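Local atomic coordinates of GDP-perosamine synthase (Caulobacter crescentus, PDB entry 3BN1), a protein that catalyses the PLP-dependent transfer of an amino group from L-glutamate to GDP-4-keto-6-deoxy-D-mannose, giving GDP-perosamine for the O-antigen of the lipopolysaccharide. Residues Leu6-Gly18 with Leu350-Val364. Numbering follows the deposited sequence.
Sequences LPRISVAAPRLDG and LPTHAGLTEADIDRV
His353, at the head of a type I turn running to Leu356, lies against the N-terminal segment 6-18, which lacks regular secondary structure, joining the two chain ends of this aspartate aminotransferase-like fold beside its four-stranded antiparallel sheet. The imidazole is sandwiched: Ala13 CB makes a CH-pi contact with one face, 4.1 Å from the ring centroid, and Leu356 CG covers the other. A chi1 of 68° lays the His353 ring against Ala12 and Ala13. His353 ND1 accepts from Gly355 N at 3.1 Å and also bonds a water that donates to Ala13 O; His353 NE2 shares a second water with Ser10 N. Directly between backbones, Thr352 N donates to Val11 O at 3.0 Å in a nearly straight bond (173°), while the Thr352 hydroxyl donates to Leu350 O and is also hydrogen-bonded with Tyr290 N. The Val11 side chain is about 8 Å from the bound 2-oxoglutarate. Ile9 packs its CG2 on Pro351 CG (3.7 Å), and its CD1 lies alongside Arg363 from CB to the guanidinium, nearest NH1. At the N-terminus of helix 358-371, Thr357 OG1 accepts from Asp360 N and Asp360 OD2 from Thr357 N, a capping box. Extended, Arg363 reaches Pro7: NH2 bonds Pro7 O weakly, and NH1 donates to it at 166°, the modelled 2.5 Å being shorter than expected and its exact length doubtful.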
loop_
_atom_site.group_PDB
_atom_site.type_symbol
_atom_site.label_atom_id
_atom_site.label_comp_id
_atom_site.label_asym_id
_atom_site.label_seq_id
_atom_site.Cartn_x
_atom_site.Cartn_y
_atom_site.Cartn_z
ATOM N N LEU A 6 25.804 -3.978 28.077
ATOM C CA LEU A 6 25.956 -4.196 26.634
ATOM C C LEU A 6 24.628 -4.059 25.907
ATOM O O LEU A 6 23.737 -4.903 25.985
ATOM C CB LEU A 6 26.551 -5.579 26.340
ATOM C CG LEU A 6 25.653 -6.746 26.796
ATOM C CD1 LEU A 6 26.153 -8.129 26.388
ATOM C CD2 LEU A 6 25.279 -6.714 28.285
ATOM N N PRO A 7 24.464 -2.968 25.191
ATOM C CA PRO A 7 23.261 -2.896 24.425
ATOM C C PRO A 7 23.371 -4.025 23.379
ATOM O O PRO A 7 24.439 -4.511 22.974
ATOM C CB PRO A 7 23.395 -1.538 23.736
ATOM C CG PRO A 7 24.857 -1.484 23.431
ATOM C CD PRO A 7 25.519 -2.097 24.651
ATOM N N ARG A 8 22.203 -4.396 22.901
ATOM C CA ARG A 8 22.044 -5.357 21.833
ATOM C C ARG A 8 22.521 -4.728 20.542
ATOM O O ARG A 8 22.409 -3.535 20.259
ATOM C CB ARG A 8 20.553 -5.657 21.655
ATOM C CG ARG A 8 20.171 -7.047 22.129
ATOM C CD ARG A 8 18.747 -7.311 21.727
ATOM N NE ARG A 8 18.637 -8.089 20.498
ATOM C CZ ARG A 8 19.046 -9.347 20.373
ATOM N NH1 ARG A 8 19.636 -9.966 21.402
ATOM N NH2 ARG A 8 18.842 -9.982 19.214
ATOM N N ILE A 9 23.029 -5.600 19.710
ATOM C CA ILE A 9 23.465 -5.155 18.409
ATOM C C ILE A 9 22.338 -5.677 17.475
ATOM O O ILE A 9 22.006 -6.877 17.464
ATOM C CB ILE A 9 24.876 -5.780 18.165
ATOM C CG1 ILE A 9 25.964 -4.881 18.783
ATOM C CG2 ILE A 9 25.107 -6.025 16.676
ATOM C CD1 ILE A 9 27.245 -5.673 19.122
ATOM N N SER A 10 21.715 -4.769 16.718
ATOM C CA SER A 10 20.657 -5.159 15.775
ATOM C C SER A 10 21.212 -5.338 14.366
ATOM O O SER A 10 22.192 -4.691 14.010
ATOM C CB SER A 10 19.495 -4.168 15.765
ATOM O OG SER A 10 19.753 -3.022 16.536
ATOM N N VAL A 11 20.656 -6.258 13.577
ATOM C CA VAL A 11 21.178 -6.474 12.206
ATOM C C VAL A 11 21.134 -5.223 11.317
ATOM O O VAL A 11 22.002 -5.042 10.460
ATOM C CB VAL A 11 20.522 -7.657 11.407
ATOM C CG1 VAL A 11 21.092 -9.009 11.787
ATOM C CG2 VAL A 11 19.022 -7.608 11.381
ATOM N N ALA A 12 20.137 -4.365 11.548
ATOM C CA ALA A 12 19.931 -3.146 10.795
ATOM C C ALA A 12 19.301 -2.156 11.740
ATOM O O ALA A 12 19.062 -2.472 12.898
ATOM C CB ALA A 12 19.036 -3.402 9.654
ATOM N N ALA A 13 19.034 -0.967 11.235
ATOM C CA ALA A 13 18.473 0.117 12.048
ATOM C C ALA A 13 18.556 1.419 11.236
ATOM O O ALA A 13 19.597 1.756 10.648
ATOM C CB ALA A 13 19.244 0.262 13.352
ATOM N N PRO A 14 17.441 2.128 11.170
ATOM C CA PRO A 14 17.391 3.368 10.418
ATOM C C PRO A 14 18.318 4.430 11.012
ATOM O O PRO A 14 18.315 4.722 12.220
ATOM C CB PRO A 14 15.915 3.813 10.566
ATOM C CG PRO A 14 15.175 2.621 11.059
ATOM C CD PRO A 14 16.190 1.909 11.908
ATOM N N ARG A 15 19.105 5.036 10.137
ATOM C CA ARG A 15 19.926 6.141 10.572
ATOM C C ARG A 15 19.265 7.401 10.024
ATOM O O ARG A 15 19.380 7.745 8.852
ATOM C CB ARG A 15 21.338 6.008 10.035
ATOM C CG ARG A 15 22.272 6.903 10.789
ATOM C CD ARG A 15 23.592 6.237 10.784
ATOM N NE ARG A 15 24.600 7.246 11.016
ATOM C CZ ARG A 15 25.049 7.526 12.231
ATOM N NH1 ARG A 15 24.588 6.830 13.266
ATOM N NH2 ARG A 15 25.967 8.468 12.404
ATOM N N LEU A 16 18.504 8.083 10.859
ATOM C CA LEU A 16 17.866 9.305 10.398
ATOM C C LEU A 16 18.736 10.458 10.907
ATOM O O LEU A 16 18.383 11.166 11.831
ATOM C CB LEU A 16 16.453 9.333 10.974
ATOM C CG LEU A 16 15.594 8.050 10.856
ATOM C CD1 LEU A 16 14.204 8.256 11.452
ATOM C CD2 LEU A 16 15.463 7.616 9.405
ATOM N N ASP A 17 19.891 10.650 10.298
ATOM C CA ASP A 17 20.841 11.644 10.771
ATOM C C ASP A 17 21.061 12.820 9.817
ATOM O O ASP A 17 22.097 13.484 9.882
ATOM C CB ASP A 17 22.169 10.961 11.098
ATOM C CG ASP A 17 22.907 10.492 9.856
ATOM O OD1 ASP A 17 22.286 10.371 8.772
ATOM O OD2 ASP A 17 24.126 10.237 9.960
ATOM N N GLY A 18 20.042 13.082 8.999
ATOM C CA GLY A 18 19.956 14.181 8.045
ATOM C C GLY A 18 18.733 15.068 8.386
ATOM O O GLY A 18 18.411 15.282 9.581
ATOM N N LEU A 350 24.883 -11.160 8.752
ATOM C CA LEU A 350 25.435 -10.615 10.001
ATOM C C LEU A 350 25.074 -9.118 10.125
ATOM O O LEU A 350 24.823 -8.469 9.121
ATOM C CB LEU A 350 26.971 -10.691 9.913
ATOM C CG LEU A 350 27.614 -12.084 9.974
ATOM C CD1 LEU A 350 29.158 -12.031 9.861
ATOM C CD2 LEU A 350 27.079 -12.678 11.267
ATOM N N PRO A 351 25.079 -8.533 11.332
ATOM C CA PRO A 351 24.776 -7.095 11.455
ATOM C C PRO A 351 25.606 -6.227 10.483
ATOM O O PRO A 351 26.855 -6.301 10.392
ATOM C CB PRO A 351 25.157 -6.749 12.894
ATOM C CG PRO A 351 24.996 -8.052 13.632
ATOM C CD PRO A 351 25.393 -9.167 12.620
ATOM N N THR A 352 24.868 -5.353 9.805
ATOM C CA THR A 352 25.431 -4.450 8.807
ATOM C C THR A 352 24.498 -3.277 8.725
ATOM O O THR A 352 23.372 -3.396 8.238
ATOM C CB THR A 352 25.432 -5.139 7.404
ATOM O OG1 THR A 352 25.541 -6.571 7.556
ATOM C CG2 THR A 352 26.607 -4.660 6.599
ATOM N N HIS A 353 24.954 -2.160 9.252
ATOM C CA HIS A 353 24.157 -0.925 9.229
ATOM C C HIS A 353 25.052 0.238 9.614
ATOM O O HIS A 353 26.098 0.028 10.234
ATOM C CB HIS A 353 22.791 -0.980 10.017
ATOM C CG HIS A 353 22.919 -1.082 11.509
ATOM N ND1 HIS A 353 23.281 -0.020 12.311
ATOM C CD2 HIS A 353 22.777 -2.148 12.335
ATOM C CE1 HIS A 353 23.368 -0.428 13.562
ATOM N NE2 HIS A 353 23.042 -1.709 13.608
ATOM N N ALA A 354 24.632 1.445 9.268
ATOM C CA ALA A 354 25.422 2.644 9.491
ATOM C C ALA A 354 25.710 3.023 10.903
ATOM O O ALA A 354 26.625 3.820 11.098
ATOM C CB ALA A 354 24.867 3.889 8.704
ATOM N N GLY A 355 24.953 2.512 11.873
ATOM C CA GLY A 355 25.205 2.855 13.274
ATOM C C GLY A 355 26.244 1.949 13.980
ATOM O O GLY A 355 26.573 2.177 15.140
ATOM N N LEU A 356 26.779 0.939 13.296
ATOM C CA LEU A 356 27.747 0.012 13.937
ATOM C C LEU A 356 29.163 0.542 14.067
ATOM O O LEU A 356 29.703 1.100 13.106
ATOM C CB LEU A 356 27.816 -1.323 13.196
ATOM C CG LEU A 356 26.428 -1.934 13.038
ATOM C CD1 LEU A 356 26.758 -3.004 12.052
ATOM C CD2 LEU A 356 26.053 -2.529 14.447
ATOM N N THR A 357 29.733 0.352 15.267
ATOM C CA THR A 357 31.114 0.736 15.599
ATOM C C THR A 357 32.080 -0.427 15.425
ATOM O O THR A 357 31.664 -1.578 15.429
ATOM C CB THR A 357 31.268 1.269 17.068
ATOM O OG1 THR A 357 31.016 0.237 18.028
ATOM C CG2 THR A 357 30.308 2.417 17.298
ATOM N N GLU A 358 33.373 -0.106 15.372
ATOM C CA GLU A 358 34.418 -1.100 15.245
ATOM C C GLU A 358 34.323 -2.034 16.463
ATOM O O GLU A 358 34.471 -3.241 16.338
ATOM C CB GLU A 358 35.816 -0.454 15.157
ATOM C CG GLU A 358 36.810 -1.533 14.846
ATOM C CD GLU A 358 38.224 -1.044 14.675
ATOM O OE1 GLU A 358 38.379 0.177 14.707
ATOM O OE2 GLU A 358 39.181 -1.840 14.508
ATOM N N ALA A 359 33.935 -1.470 17.602
ATOM C CA ALA A 359 33.833 -2.278 18.814
ATOM C C ALA A 359 32.700 -3.276 18.678
ATOM O O ALA A 359 32.853 -4.433 19.045
ATOM C CB ALA A 359 33.643 -1.389 20.044
ATOM N N ASP A 360 31.582 -2.810 18.127
ATOM C CA ASP A 360 30.404 -3.641 17.875
ATOM C C ASP A 360 30.830 -4.826 17.012
ATOM O O ASP A 360 30.401 -5.966 17.250
ATOM C CB ASP A 360 29.383 -2.896 17.012
ATOM C CG ASP A 360 28.676 -1.758 17.735
ATOM O OD1 ASP A 360 28.699 -1.760 18.979
ATOM O OD2 ASP A 360 28.065 -0.891 17.062
ATOM N N ILE A 361 31.619 -4.510 15.975
ATOM C CA ILE A 361 32.067 -5.520 15.050
ATOM C C ILE A 361 33.013 -6.434 15.777
ATOM O O ILE A 361 32.917 -7.655 15.663
ATOM C CB ILE A 361 32.641 -4.998 13.724
ATOM C CG1 ILE A 361 31.630 -4.076 13.001
ATOM C CG2 ILE A 361 33.223 -6.167 12.915
ATOM C CD1 ILE A 361 30.131 -4.594 13.054
ATOM N N ASP A 362 33.877 -5.876 16.603
ATOM C CA ASP A 362 34.735 -6.766 17.361
ATOM C C ASP A 362 33.902 -7.825 18.146
ATOM O O ASP A 362 34.218 -9.032 18.214
ATOM C CB ASP A 362 35.511 -5.902 18.356
ATOM C CG ASP A 362 36.712 -5.228 17.725
ATOM O OD1 ASP A 362 37.172 -5.722 16.673
ATOM O OD2 ASP A 362 37.205 -4.214 18.276
ATOM N N ARG A 363 32.837 -7.328 18.741
ATOM C CA ARG A 363 31.905 -8.102 19.571
ATOM C C ARG A 363 31.227 -9.203 18.769
ATOM O O ARG A 363 31.181 -10.351 19.190
ATOM C CB ARG A 363 30.848 -7.138 20.105
ATOM C CG ARG A 363 29.944 -7.799 21.110
ATOM C CD ARG A 363 29.158 -6.777 21.967
ATOM N NE ARG A 363 27.969 -7.421 22.526
ATOM C CZ ARG A 363 26.775 -6.851 22.669
ATOM N NH1 ARG A 363 26.572 -5.569 22.344
ATOM N NH2 ARG A 363 25.792 -7.557 23.208
ATOM N N VAL A 364 30.754 -8.879 17.577
ATOM C CA VAL A 364 30.123 -9.894 16.740
ATOM C C VAL A 364 31.158 -10.984 16.426
ATOM O O VAL A 364 30.920 -12.188 16.449
ATOM C CB VAL A 364 29.755 -9.185 15.402
ATOM C CG1 VAL A 364 29.229 -10.176 14.344
ATOM C CG2 VAL A 364 28.695 -8.208 15.672
HETATM O O HOH W 1 22.954 -2.229 16.385
HETATM O O HOH W 2 21.795 1.981 8.171
HETATM O O HOH W 3 21.883 2.812 11.655
#